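Local coordinates for protein aminoglycoside N(3)-acetyltransferase (Enterobacter cloacae, PDB 6NP3) that transfers an acetyl group from acetyl-CoA to the 3-amino group of 2-deoxystreptamine antibiotics such as gentamicin, and so probably confers resistance to them, at residues 164-170 and 223-228; 210-214 and 261-266; 87-93 and 113-117; 105-111 and 121-125; 29-33 and 241-245. All blocks are in the same frame, centred on the assembly; numbering follows the deposited sequence. Where two conformers were deposited one is given.

Contact 1: 164-170 and 223-228; sequences PDAVTAL and VERIAR. With LLL ((2R,3R,4R,5R)-2-((1S,2S,3R,4S,6R)-4,6-diamino-3-((2R,3R,6S)-3-amino-6-(aminomethyl)-tetrahydro-2H-pyran-2-yloxy)-2-hydr oxycyclohexyloxy)-5-methyl-4-(methylamino)-tetrahydro-2H-pyran-3,5-diol), chain B.
A chi1 of -81° sets CG of Arg228 trans to its carbonyl carbon, and an extended run to NE then lays the guanidinium over the ring of Pro164; Val223, with chi1 170°, sends CG1 toward the carbonyls of Asp165 and Val167. These groups join the loop between strand 156-160 and helix 170-176, which contains an inverse gamma turn centred on Val167 and a type I turn from Val167 to Leu170, to one side of helix 222-233. Pro164 CG stands 3.4 Å above the guanidinium plane of Arg228, over its centre. At the edge of the same group Glu224, one helical turn earlier, forms a salt bridge, Arg228 NH2 to Glu224 OE2 at 2.7 Å, which fixes the guanidinium's rotation while the proline covers one face. Deeper in, the Ala227 methyl, CB, sits 3.4 Å from Pro164 O and also packs on Pro164 CB. Leu170 reaches between helical side chains, CD1 lying 3.9 Å from Ile226 CG2. Further on, Leu170 touches Ile254 of helix 251-265. The loop serves both substrates: Asp165 lines the gentamicin pocket, and Thr168 contacts acetyl-CoA in the cofactor-bound enzyme. Val223 also packs on His171, which hydrogen-bonds the antibiotic, and its CG1 comes within 3.5 Å of Val167 O.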
# COMPACT_ATOMS: atom_id res chain seq x y z
N PRO A 164 0.17 -10.64 8.16
CA PRO A 164 -0.57 -9.54 8.80
C PRO A 164 0.18 -8.23 8.84
O PRO A 164 -0.45 -7.17 8.99
CB PRO A 164 -0.86 -10.08 10.21
CG PRO A 164 0.23 -11.13 10.44
CD PRO A 164 0.44 -11.76 9.07
N ASP A 165 1.50 -8.25 8.65
CA ASP A 165 2.28 -7.03 8.59
C ASP A 165 2.02 -6.23 7.32
O ASP A 165 2.47 -5.08 7.23
CB ASP A 165 3.78 -7.36 8.58
CG ASP A 165 4.22 -7.97 7.25
OD1 ASP A 165 3.92 -9.15 7.02
OD2 ASP A 165 4.83 -7.27 6.41
N ALA A 166 1.32 -6.81 6.35
CA ALA A 166 1.30 -6.25 5.00
C ALA A 166 0.24 -5.18 4.79
O ALA A 166 0.25 -4.54 3.74
CB ALA A 166 1.04 -7.38 4.00
N VAL A 167 -0.58 -4.89 5.79
CA VAL A 167 -1.82 -4.11 5.60
C VAL A 167 -1.54 -2.61 5.68
O VAL A 167 -1.71 -1.97 6.73
CB VAL A 167 -2.87 -4.56 6.62
CG1 VAL A 167 -4.16 -3.84 6.35
CG2 VAL A 167 -3.04 -6.07 6.64
N THR A 168 -1.12 -2.04 4.56
CA THR A 168 -0.73 -0.64 4.52
C THR A 168 -1.82 0.27 5.02
O THR A 168 -1.54 1.31 5.62
CB THR A 168 -0.39 -0.26 3.07
OG1 THR A 168 0.46 -1.26 2.50
CG2 THR A 168 0.24 1.08 2.99
N ALA A 169 -3.08 -0.06 4.75
CA ALA A 169 -4.13 0.84 5.15
C ALA A 169 -4.15 1.09 6.65
O ALA A 169 -4.65 2.15 7.08
CB ALA A 169 -5.49 0.34 4.71
N LEU A 170 -3.65 0.16 7.47
CA LEU A 170 -3.61 0.39 8.91
C LEU A 170 -2.67 1.52 9.31
O LEU A 170 -2.79 2.01 10.44
CB LEU A 170 -3.30 -0.90 9.66
CG LEU A 170 -4.52 -1.80 9.89
CD1 LEU A 170 -4.10 -3.16 10.36
CD2 LEU A 170 -5.45 -1.13 10.88
N VAL A 223 0.81 -2.40 13.00
CA VAL A 223 -0.00 -2.95 11.91
C VAL A 223 -0.17 -4.45 12.09
O VAL A 223 -1.28 -5.00 12.02
CB VAL A 223 0.64 -2.62 10.55
CG1 VAL A 223 -0.05 -3.38 9.42
CG2 VAL A 223 0.59 -1.15 10.31
N GLU A 224 0.95 -5.15 12.30
CA GLU A 224 0.90 -6.59 12.46
C GLU A 224 0.10 -7.00 13.67
O GLU A 224 -0.69 -7.96 13.62
CB GLU A 224 2.32 -7.16 12.53
CG GLU A 224 2.33 -8.66 12.71
CD GLU A 224 3.71 -9.30 12.59
OE1 GLU A 224 4.66 -8.63 12.14
OE2 GLU A 224 3.81 -10.49 12.93
N ARG A 225 0.31 -6.33 14.80
CA ARG A 225 -0.41 -6.71 16.00
C ARG A 225 -1.90 -6.47 15.85
O ARG A 225 -2.71 -7.29 16.30
CB ARG A 225 0.16 -5.97 17.20
CG ARG A 225 1.64 -6.31 17.48
CD ARG A 225 1.98 -6.37 19.01
NE ARG A 225 0.99 -7.19 19.69
CZ ARG A 225 0.27 -6.81 20.74
NH1 ARG A 225 0.47 -5.62 21.30
NH2 ARG A 225 -0.63 -7.63 21.25
N ILE A 226 -2.28 -5.34 15.26
CA ILE A 226 -3.70 -5.05 15.04
C ILE A 226 -4.31 -6.08 14.11
O ILE A 226 -5.38 -6.62 14.39
CB ILE A 226 -3.87 -3.63 14.47
CG1 ILE A 226 -3.45 -2.57 15.48
CG2 ILE A 226 -5.30 -3.43 14.01
CD1 ILE A 226 -3.27 -1.23 14.84
N ALA A 227 -3.65 -6.36 12.99
CA ALA A 227 -4.23 -7.25 11.99
C ALA A 227 -4.36 -8.67 12.52
O ALA A 227 -5.38 -9.34 12.27
CB ALA A 227 -3.37 -7.21 10.73
N ARG A 228 -3.37 -9.16 13.27
CA ARG A 228 -3.50 -10.49 13.85
C ARG A 228 -4.69 -10.57 14.79
O ARG A 228 -5.46 -11.54 14.75
CB ARG A 228 -2.24 -10.86 14.65
CG ARG A 228 -1.07 -11.36 13.86
CD ARG A 228 0.08 -11.82 14.76
NE ARG A 228 1.32 -11.92 13.98
CZ ARG A 228 1.56 -12.87 13.08
NH1 ARG A 228 0.65 -13.81 12.85
NH2 ARG A 228 2.70 -12.88 12.41
C11 LLL B . 8.19 -3.22 6.72
O11 LLL B . 6.98 -2.52 6.36
C21 LLL B . 7.98 -4.69 6.37
N21 LLL B . 7.49 -4.74 4.99
C31 LLL B . 6.89 -5.27 7.21
C41 LLL B . 7.31 -5.17 8.66
C51 LLL B . 7.57 -3.70 8.97
O51 LLL B . 8.54 -3.17 8.10
C61 LLL B . 8.10 -3.54 10.39
N61 LLL B . 8.35 -2.12 10.63
C12 LLL B . 6.53 1.34 4.71
N12 LLL B . 6.41 2.77 4.48
C22 LLL B . 5.47 0.84 5.70
C32 LLL B . 5.62 -0.66 5.82
N32 LLL B . 4.60 -1.18 6.74
C42 LLL B . 6.99 -1.09 6.35
C52 LLL B . 8.08 -0.48 5.46
O52 LLL B . 9.33 -0.73 6.07
C62 LLL B . 7.92 1.01 5.27
O62 LLL B . 8.87 1.44 4.32
C13 LLL B . 9.72 2.54 4.68
C23 LLL B . 10.05 3.27 3.38
O23 LLL B . 8.83 3.62 2.75
C33 LLL B . 10.82 2.35 2.42
N33 LLL B . 11.23 3.11 1.21
C43 LLL B . 12.05 1.80 3.15
O43 LLL B . 12.94 2.88 3.34
C53 LLL B . 11.65 1.19 4.50
O53 LLL B . 10.93 2.09 5.31
C83 LLL B . 12.72 0.70 2.32
C93 LLL B . 10.79 2.42 -0.02

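Contact 2: 210-214 and 261-266; sequences ILDEY and WLEARH
Leu211 lays its CD1 methyl squarely on the imidazole of His266, 3.3 Å from the ring centroid to CD1 and 9° off the normal. This CH-pi contact joins the loop that leads into the 3-10 segment 212-214 to the residues at the end of helix 251-265. Arg265 CB covers the opposite face of the imidazole, off centre, and the ring is thus sandwiched between aliphatic groups. Its edge is polar: Tyr214 OH and His266 NE2 share a hydrogen bond of 2.7 Å, with the phenol and imidazole planes almost perpendicular (89°). The carboxylate of Glu213 arrives at the same ring, OE1 lying in its plane 3.6 Å from His266 CE1, while Glu213 CG rests over the centre of the Tyr214 ring. The phenol oxygen also meets the rim of the indole, Tyr214 OH standing 3.4 Å from Trp261 CZ3. Trp261 is anchored by a hydrogen bond from NE1 to Asp229 of helix 222-233, and a face of its indole carries the Arg265 side chain. That guanidinium lies with its centre over Trp261 NE1, and Arg265 NH2 donates to Trp261 O at 3.0 Å.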
# COMPACT_ATOMS: atom_id res chain seq x y z
N ILE A 210 4.73 3.18 15.16
CA ILE A 210 4.12 4.43 15.58
C ILE A 210 4.51 4.79 17.01
O ILE A 210 4.45 5.96 17.38
CB ILE A 210 2.60 4.38 15.38
CG1 ILE A 210 1.96 5.77 15.54
CG2 ILE A 210 1.93 3.36 16.30
CD1 ILE A 210 2.43 6.79 14.54
N LEU A 211 4.81 3.79 17.85
CA LEU A 211 5.36 4.02 19.18
C LEU A 211 6.65 3.24 19.29
O LEU A 211 6.89 2.28 18.53
CB LEU A 211 4.42 3.53 20.28
CG LEU A 211 3.02 4.12 20.35
CD1 LEU A 211 2.28 3.50 21.55
CD2 LEU A 211 3.03 5.62 20.45
N ASP A 212 7.48 3.63 20.27
CA ASP A 212 8.76 2.96 20.48
C ASP A 212 8.60 1.44 20.57
O ASP A 212 9.40 0.69 20.00
CB ASP A 212 9.45 3.48 21.75
CG ASP A 212 9.87 4.94 21.64
OD1 ASP A 212 9.95 5.46 20.52
OD2 ASP A 212 10.12 5.55 22.71
N GLU A 213 7.57 0.98 21.27
CA GLU A 213 7.42 -0.45 21.48
C GLU A 213 7.04 -1.19 20.21
O GLU A 213 7.08 -2.42 20.20
CB GLU A 213 6.38 -0.72 22.56
CG GLU A 213 4.98 -0.23 22.23
CD GLU A 213 4.11 -0.16 23.46
OE1 GLU A 213 3.42 -1.14 23.77
OE2 GLU A 213 4.15 0.88 24.14
N TYR A 214 6.67 -0.47 19.14
CA TYR A 214 6.32 -1.08 17.86
C TYR A 214 7.42 -0.90 16.82
O TYR A 214 7.21 -1.25 15.64
CB TYR A 214 4.99 -0.53 17.32
CG TYR A 214 3.85 -0.72 18.26
CD1 TYR A 214 3.48 -1.98 18.68
CD2 TYR A 214 3.11 0.36 18.72
CE1 TYR A 214 2.44 -2.16 19.56
CE2 TYR A 214 2.05 0.18 19.55
CZ TYR A 214 1.73 -1.07 20.00
OH TYR A 214 0.68 -1.23 20.88
N TRP A 261 -8.19 -0.07 18.75
CA TRP A 261 -7.20 -0.93 19.38
C TRP A 261 -6.08 -0.09 19.97
O TRP A 261 -5.68 -0.29 21.13
CB TRP A 261 -6.66 -1.89 18.31
CG TRP A 261 -5.77 -3.00 18.74
CD1 TRP A 261 -6.14 -4.30 18.93
CD2 TRP A 261 -4.36 -2.95 18.96
NE1 TRP A 261 -5.06 -5.06 19.27
CE2 TRP A 261 -3.95 -4.25 19.31
CE3 TRP A 261 -3.40 -1.93 18.92
CZ2 TRP A 261 -2.63 -4.57 19.59
CZ3 TRP A 261 -2.09 -2.24 19.20
CH2 TRP A 261 -1.72 -3.55 19.54
N LEU A 262 -5.55 0.85 19.19
CA LEU A 262 -4.51 1.74 19.67
C LEU A 262 -5.00 2.62 20.81
O LEU A 262 -4.30 2.78 21.82
CB LEU A 262 -4.00 2.62 18.52
CG LEU A 262 -3.17 1.86 17.48
CD1 LEU A 262 -3.06 2.69 16.22
CD2 LEU A 262 -1.80 1.46 18.01
N GLU A 263 -6.19 3.20 20.68
CA GLU A 263 -6.68 4.13 21.70
C GLU A 263 -7.05 3.44 23.01
O GLU A 263 -6.95 4.04 24.09
CB GLU A 263 -7.85 4.94 21.16
CG GLU A 263 -7.36 5.93 20.10
CD GLU A 263 -8.41 6.75 19.36
OE1 GLU A 263 -9.61 6.60 19.61
OE2 GLU A 263 -8.00 7.54 18.47
N ALA A 264 -7.40 2.15 22.94
CA ALA A 264 -7.66 1.38 24.15
C ALA A 264 -6.37 1.06 24.89
O ALA A 264 -6.40 0.86 26.12
CB ALA A 264 -8.40 0.08 23.81
N ARG A 265 -5.24 1.02 24.20
CA ARG A 265 -3.99 0.56 24.80
C ARG A 265 -3.05 1.68 25.21
O ARG A 265 -2.14 1.43 26.01
CB ARG A 265 -3.23 -0.37 23.86
CG ARG A 265 -3.86 -1.71 23.77
CD ARG A 265 -3.38 -2.53 22.60
NE ARG A 265 -4.01 -3.85 22.68
CZ ARG A 265 -5.30 -4.09 22.49
NH1 ARG A 265 -5.76 -5.33 22.59
NH2 ARG A 265 -6.14 -3.11 22.19
N HIS A 266 -3.25 2.89 24.69
CA HIS A 266 -2.27 3.95 24.87
C HIS A 266 -2.98 5.23 25.30
O HIS A 266 -3.95 5.66 24.67
CB HIS A 266 -1.45 4.09 23.59
CG HIS A 266 -0.77 2.82 23.19
ND1 HIS A 266 0.26 2.27 23.93
CD2 HIS A 266 -1.00 1.96 22.17
CE1 HIS A 266 0.64 1.14 23.37
NE2 HIS A 266 -0.10 0.92 22.30

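Contact 3: 87-93 and 113-117; sequences FDPDHAP and RSAHP. Unlike the reference sequence in segment 113-117: Ser114 (reference Thr).
A carbonyl-lined pocket in the loop 87-93 receives the guanidinium of Arg113. Ala92 O accepts from both ends of the fork: Arg113 NH1 donates to it at 2.7 Å with an N-H...O angle of 151°, in the carbonyl plane, whereas the bond from NH2 to the same Ala92 O is weak. Pro89 O takes a further weak bond from Arg113 NH1. A bend at chi2 (99°) turns the arginine into this pocket, its CG passing 3.7 Å from Pro89 CB on the way. Outside the loop, NE of Arg113 hydrogen-bonds Ser120 OG and NH2 hydrogen-bonds O of Ser61, a residue of the gentamicin pocket, so the guanidinium is gripped from several directions. The loop itself is shaped by an Asx turn, in which Asp88 OD1 accepts from Asp90 N, and it packs against the end of strand 112-113, an outermost strand of the seven-stranded mixed sheet, and the chain that follows. Phe87 fills the angle between arginine and proline: its ring stands nearly perpendicular (85°) to the guanidinium, with Arg113 NH2 at its edge, 3.8 Å from Phe87 CE1. Pro117 closes one face of the phenyl in a CH-pi contact, its CA 3.8 Å above the Phe87 centroid, and its CB approaches Phe87 CG to 3.6 Å.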
# COMPACT_ATOMS: atom_id res chain seq x y z
N PHE A 87 12.01 12.01 -8.70
CA PHE A 87 10.93 11.04 -8.89
C PHE A 87 10.12 11.40 -10.12
O PHE A 87 9.55 12.49 -10.21
CB PHE A 87 10.02 11.02 -7.66
CG PHE A 87 8.85 10.07 -7.78
CD1 PHE A 87 9.05 8.70 -7.79
CD2 PHE A 87 7.56 10.55 -7.83
CE1 PHE A 87 7.98 7.85 -7.86
CE2 PHE A 87 6.48 9.66 -7.91
CZ PHE A 87 6.72 8.33 -7.91
N ASP A 88 10.08 10.50 -11.08
CA ASP A 88 9.31 10.70 -12.30
C ASP A 88 8.23 9.63 -12.32
O ASP A 88 8.56 8.44 -12.51
CB ASP A 88 10.22 10.56 -13.52
CG ASP A 88 9.51 10.86 -14.81
OD1 ASP A 88 8.26 10.82 -14.82
OD2 ASP A 88 10.21 11.12 -15.82
N PRO A 89 6.96 9.98 -12.05
CA PRO A 89 5.94 8.93 -11.86
C PRO A 89 5.76 8.05 -13.07
O PRO A 89 5.38 6.88 -12.93
CB PRO A 89 4.67 9.74 -11.54
CG PRO A 89 4.94 11.13 -12.02
CD PRO A 89 6.41 11.33 -11.81
N ASP A 90 6.05 8.56 -14.27
CA ASP A 90 5.86 7.76 -15.48
C ASP A 90 6.95 6.71 -15.66
O ASP A 90 6.74 5.74 -16.40
CB ASP A 90 5.80 8.66 -16.72
CG ASP A 90 4.62 9.63 -16.69
OD1 ASP A 90 3.51 9.22 -16.31
OD2 ASP A 90 4.80 10.81 -17.08
N HIS A 91 8.11 6.88 -15.02
CA HIS A 91 9.26 6.01 -15.27
C HIS A 91 9.85 5.35 -14.04
O HIS A 91 10.59 4.37 -14.19
CB HIS A 91 10.34 6.80 -16.01
CG HIS A 91 9.88 7.34 -17.33
ND1 HIS A 91 9.40 8.62 -17.49
CD2 HIS A 91 9.73 6.73 -18.53
CE1 HIS A 91 9.04 8.80 -18.75
NE2 HIS A 91 9.23 7.67 -19.40
N ALA A 92 9.53 5.80 -12.85
CA ALA A 92 10.20 5.31 -11.65
C ALA A 92 9.72 3.90 -11.32
O ALA A 92 8.51 3.70 -11.10
CB ALA A 92 9.88 6.26 -10.49
N PRO A 93 10.59 2.91 -11.23
CA PRO A 93 10.11 1.56 -10.89
C PRO A 93 9.64 1.43 -9.45
O PRO A 93 10.04 2.18 -8.55
CB PRO A 93 11.33 0.66 -11.16
CG PRO A 93 12.49 1.58 -11.30
CD PRO A 93 12.00 2.93 -11.67
N ARG A 113 -0.51 7.18 -11.19
CA ARG A 113 0.52 7.07 -10.15
C ARG A 113 0.51 8.30 -9.26
O ARG A 113 0.49 9.42 -9.77
CB ARG A 113 1.90 6.93 -10.80
CG ARG A 113 3.11 6.84 -9.86
CD ARG A 113 3.50 5.42 -9.70
NE ARG A 113 4.70 5.08 -8.95
CZ ARG A 113 5.87 4.75 -9.49
NH1 ARG A 113 6.08 4.83 -10.81
NH2 ARG A 113 6.84 4.32 -8.67
N SER A 114 0.57 8.10 -7.94
CA SER A 114 0.55 9.24 -7.04
C SER A 114 1.93 9.88 -6.94
O SER A 114 2.96 9.26 -7.19
CB SER A 114 0.00 8.86 -5.67
OG SER A 114 0.99 8.25 -4.86
N ALA A 115 1.92 11.13 -6.50
CA ALA A 115 3.07 12.02 -6.52
C ALA A 115 4.02 11.88 -5.34
O ALA A 115 5.07 12.52 -5.35
CB ALA A 115 2.56 13.46 -6.58
N HIS A 116 3.66 11.16 -4.29
CA HIS A 116 4.54 11.01 -3.14
C HIS A 116 5.58 9.95 -3.45
O HIS A 116 5.24 8.79 -3.67
CB HIS A 116 3.70 10.59 -1.95
CG HIS A 116 4.39 10.69 -0.65
ND1 HIS A 116 5.58 10.04 -0.36
CD2 HIS A 116 4.03 11.34 0.47
CE1 HIS A 116 5.91 10.31 0.89
NE2 HIS A 116 4.98 11.08 1.42
N PRO A 117 6.86 10.33 -3.53
CA PRO A 117 7.82 9.37 -4.07
C PRO A 117 8.00 8.13 -3.22
O PRO A 117 8.12 7.03 -3.76
CB PRO A 117 9.11 10.20 -4.22
CG PRO A 117 8.64 11.57 -4.37
CD PRO A 117 7.45 11.67 -3.42

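Contact 4: 105-111 and 121-125; sequences IRTYPGC and MAAIG
Ile124, Cys111 and Ala122 bury the most surface where the end of helix 101-106 and the following type II turn, Tyr108 to Cys111, fold onto strand 121-124 of the mixed sheet. Ile124 contributes most. With CG1 trans to its carbonyl carbon (chi1 -64°), the chain extends to CD1, which settles 3.7 Å from Tyr108 CB. The same methyl lies 4.0 Å from Ile105 CG2, so it is wedged between helix end and turn, and the Tyr108 side chain crosses that of Ile124 at about a right angle. Cys111 occupies the middle: its SG is 3.8 Å from Ile124 CG1 and 3.7 Å from Ala122 CB. The small Ala122 methyl also faces Ile105 CG2 and Arg106 CB, letting the helix end approach the strand closely. Backbones meet beside the cysteine, where Cys111 CA makes a CA-H...O contact of 3.5 Å with Ala123 O. Beyond, Ile105 rests on Val43 and Tyr108 on Ile47 of helix 39-50, while Ala123 turns to helix 128-132 on the other side of the strand. Gly110, with a positive phi of 86°, sits at the third position of the turn; a water donates to Gly110 O at 2.9 Å and accepts from Gly125 N at 3.0 Å.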
# COMPACT_ATOMS: atom_id res chain seq x y z
N ILE A 105 1.69 -3.92 -12.02
CA ILE A 105 0.53 -3.04 -11.85
C ILE A 105 0.84 -1.64 -12.37
O ILE A 105 0.07 -1.05 -13.15
CB ILE A 105 0.09 -3.02 -10.37
CG1 ILE A 105 -0.44 -4.40 -9.95
CG2 ILE A 105 -0.97 -1.95 -10.15
CD1 ILE A 105 -0.84 -4.51 -8.49
N ARG A 106 1.94 -1.06 -11.93
CA ARG A 106 2.16 0.34 -12.23
C ARG A 106 2.44 0.59 -13.71
O ARG A 106 2.17 1.69 -14.20
CB ARG A 106 3.26 0.92 -11.33
CG ARG A 106 4.67 0.57 -11.72
CD ARG A 106 5.35 1.71 -12.47
NE ARG A 106 6.69 1.32 -12.89
CZ ARG A 106 7.36 1.92 -13.86
NH1 ARG A 106 6.86 3.00 -14.43
NH2 ARG A 106 8.55 1.46 -14.20
N THR A 107 2.96 -0.40 -14.45
CA THR A 107 3.17 -0.26 -15.89
C THR A 107 1.96 -0.64 -16.73
O THR A 107 2.03 -0.58 -17.97
CB THR A 107 4.40 -1.08 -16.33
OG1 THR A 107 4.23 -2.45 -15.96
CG2 THR A 107 5.67 -0.52 -15.73
N TYR A 108 0.86 -1.04 -16.11
CA TYR A 108 -0.33 -1.39 -16.88
C TYR A 108 -0.83 -0.17 -17.64
O TYR A 108 -0.87 0.94 -17.09
CB TYR A 108 -1.41 -1.89 -15.94
CG TYR A 108 -2.56 -2.55 -16.65
CD1 TYR A 108 -2.43 -3.84 -17.12
CD2 TYR A 108 -3.76 -1.87 -16.86
CE1 TYR A 108 -3.45 -4.46 -17.79
CE2 TYR A 108 -4.80 -2.49 -17.53
CZ TYR A 108 -4.62 -3.79 -17.98
OH TYR A 108 -5.65 -4.42 -18.65
N PRO A 109 -1.25 -0.31 -18.89
CA PRO A 109 -1.71 0.86 -19.63
C PRO A 109 -2.87 1.55 -18.93
O PRO A 109 -3.84 0.92 -18.53
CB PRO A 109 -2.11 0.29 -20.99
CG PRO A 109 -1.35 -0.98 -21.11
CD PRO A 109 -1.27 -1.53 -19.71
N GLY A 110 -2.76 2.86 -18.80
CA GLY A 110 -3.77 3.65 -18.13
C GLY A 110 -3.62 3.75 -16.62
O GLY A 110 -4.40 4.49 -16.01
N CYS A 111 -2.69 3.01 -16.01
CA CYS A 111 -2.46 3.13 -14.58
C CYS A 111 -2.10 4.57 -14.26
O CYS A 111 -1.33 5.21 -14.99
CB CYS A 111 -1.35 2.19 -14.14
SG CYS A 111 -1.17 2.06 -12.41
N MET A 121 1.45 5.47 -4.74
CA MET A 121 0.33 4.57 -4.96
C MET A 121 -0.06 4.55 -6.43
O MET A 121 -0.12 5.59 -7.08
CB MET A 121 -0.89 5.07 -4.16
CG MET A 121 -0.68 5.20 -2.67
SD MET A 121 -0.81 3.64 -1.83
CE MET A 121 -0.14 4.09 -0.23
N ALA A 122 -0.40 3.36 -6.93
CA ALA A 122 -0.80 3.16 -8.31
C ALA A 122 -2.26 2.75 -8.33
O ALA A 122 -2.68 1.97 -7.49
CB ALA A 122 0.05 2.07 -8.94
N ALA A 123 -3.02 3.29 -9.29
CA ALA A 123 -4.42 2.93 -9.40
C ALA A 123 -4.82 2.70 -10.84
O ALA A 123 -4.44 3.45 -11.74
CB ALA A 123 -5.34 4.01 -8.83
N ILE A 124 -5.67 1.69 -11.01
CA ILE A 124 -6.25 1.33 -12.30
C ILE A 124 -7.76 1.35 -12.14
O ILE A 124 -8.29 0.72 -11.22
CB ILE A 124 -5.80 -0.07 -12.74
CG1 ILE A 124 -4.29 -0.11 -12.98
CG2 ILE A 124 -6.52 -0.49 -14.02
CD1 ILE A 124 -3.69 -1.45 -13.00
N GLY A 125 -8.46 2.02 -13.05
CA GLY A 125 -9.91 1.99 -13.10
C GLY A 125 -10.48 3.38 -13.25
O GLY A 125 -9.75 4.38 -13.26
O HOH W 1 -6.91 3.40 -15.15

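Contact 5: 29-33 and 241-245; sequences LRAVG and VGGAQ
The carbonyl oxygen of Ala31 stands over one face of the Gly243-Ala244 peptide, with Ala31 O 3.1 Å from Gly243 C. Ala244 N lies near this oxygen too, but its N-H turns instead to Val241 O, across the type II' turn. At the edge of the neighbouring peptide, Gly243 N donates to Val32 O at 2.8 Å, nearly straight at N-H...O 164°, the donor lying 26° out of the carbonyl plane. Beside these polar groups the methyls close up: Ala31 CB meets Ala244 CB at 3.7 Å, and Val32 CG2 lies 4.0 Å from Ala244 CB. Val32 and Ala244 both rest on Ile160 of strand 156-160, the neighbour of 244-250 in the sheet. The turn Val241 to Ala244, with Gly242 and Gly243 at its corners, is the tip of a beta-hairpin formed by strands 237-241 and 244-250, at one margin of the mixed sheet. It holds the end of helix 29-32, which follows strand 22-27 and whose residues Leu29 and Arg30 bind acetyl-CoA in other structures of this enzyme.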
# COMPACT_ATOMS: atom_id res chain seq x y z
N LEU A 29 3.96 -13.62 -4.41
CA LEU A 29 3.94 -14.42 -5.64
C LEU A 29 4.50 -15.82 -5.42
O LEU A 29 4.08 -16.76 -6.10
CB LEU A 29 4.68 -13.70 -6.76
CG LEU A 29 3.94 -12.47 -7.32
CD1 LEU A 29 4.85 -11.63 -8.20
CD2 LEU A 29 2.70 -12.90 -8.11
N ARG A 30 5.41 -15.99 -4.46
CA ARG A 30 5.91 -17.33 -4.13
C ARG A 30 4.79 -18.22 -3.62
O ARG A 30 4.74 -19.42 -3.94
CB ARG A 30 7.03 -17.21 -3.08
CG ARG A 30 7.92 -18.45 -2.95
CD ARG A 30 9.16 -18.22 -2.07
NE ARG A 30 9.54 -16.81 -1.93
CZ ARG A 30 10.27 -16.12 -2.81
NH1 ARG A 30 10.71 -16.70 -3.92
NH2 ARG A 30 10.54 -14.85 -2.57
N ALA A 31 3.87 -17.66 -2.84
CA ALA A 31 2.75 -18.45 -2.34
C ALA A 31 1.75 -18.77 -3.45
O ALA A 31 1.14 -19.84 -3.45
CB ALA A 31 2.03 -17.70 -1.23
N VAL A 32 1.59 -17.85 -4.41
CA VAL A 32 0.64 -18.08 -5.50
C VAL A 32 1.08 -19.25 -6.37
O VAL A 32 0.25 -20.07 -6.79
CB VAL A 32 0.48 -16.79 -6.32
CG1 VAL A 32 -0.30 -17.06 -7.60
CG2 VAL A 32 -0.20 -15.71 -5.49
N GLY A 33 2.37 -19.34 -6.66
CA GLY A 33 2.88 -20.40 -7.51
C GLY A 33 2.89 -20.03 -8.97
O GLY A 33 2.48 -18.93 -9.37
N VAL A 241 -6.13 -18.28 -3.80
CA VAL A 241 -5.90 -17.62 -5.07
C VAL A 241 -4.58 -18.17 -5.58
O VAL A 241 -3.55 -18.04 -4.90
CB VAL A 241 -5.84 -16.09 -4.93
CG1 VAL A 241 -5.51 -15.45 -6.25
CG2 VAL A 241 -7.18 -15.58 -4.41
N GLY A 242 -4.62 -18.87 -6.71
CA GLY A 242 -3.51 -19.75 -7.05
C GLY A 242 -3.32 -20.72 -5.91
O GLY A 242 -4.27 -21.29 -5.37
N GLY A 243 -2.07 -20.90 -5.50
CA GLY A 243 -1.75 -21.72 -4.36
C GLY A 243 -1.74 -21.01 -3.02
O GLY A 243 -1.37 -21.62 -2.01
N ALA A 244 -2.15 -19.74 -2.97
CA ALA A 244 -1.97 -18.91 -1.78
C ALA A 244 -3.24 -18.83 -0.96
O ALA A 244 -4.32 -18.55 -1.49
CB ALA A 244 -1.57 -17.50 -2.21
N GLN A 245 -3.10 -19.01 0.35
CA GLN A 245 -4.20 -18.70 1.25
C GLN A 245 -4.44 -17.20 1.22
O GLN A 245 -3.52 -16.40 1.46
CB GLN A 245 -3.85 -19.13 2.68
CG GLN A 245 -3.65 -20.61 2.88
CD GLN A 245 -2.51 -20.91 3.82
OE1 GLN A 245 -2.64 -20.81 5.03
NE2 GLN A 245 -1.36 -21.26 3.25

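How the contacts relate
From the N terminus, segment 29-33 opens contact 5, which closes at 241-245 and spans most of the chain. Contacts 3, 4 and 1 all lie within that span. Contacts 3 and 4 cross, since 105-111 falls between 87-93 and 113-117 while 121-125 follows; they touch through Ser114 and Met121 and join loop, helix 101-106 and strands 112-113 and 121-124 at one margin of the sheet. On the opposite side of the chain's centre, contact 1 ties the loop after strand 156-160 to helix 222-233. Contact 2 opens inside its span and closes beyond contact 5, crossing both; Ile226 packed on Trp261 links contacts 1 and 2.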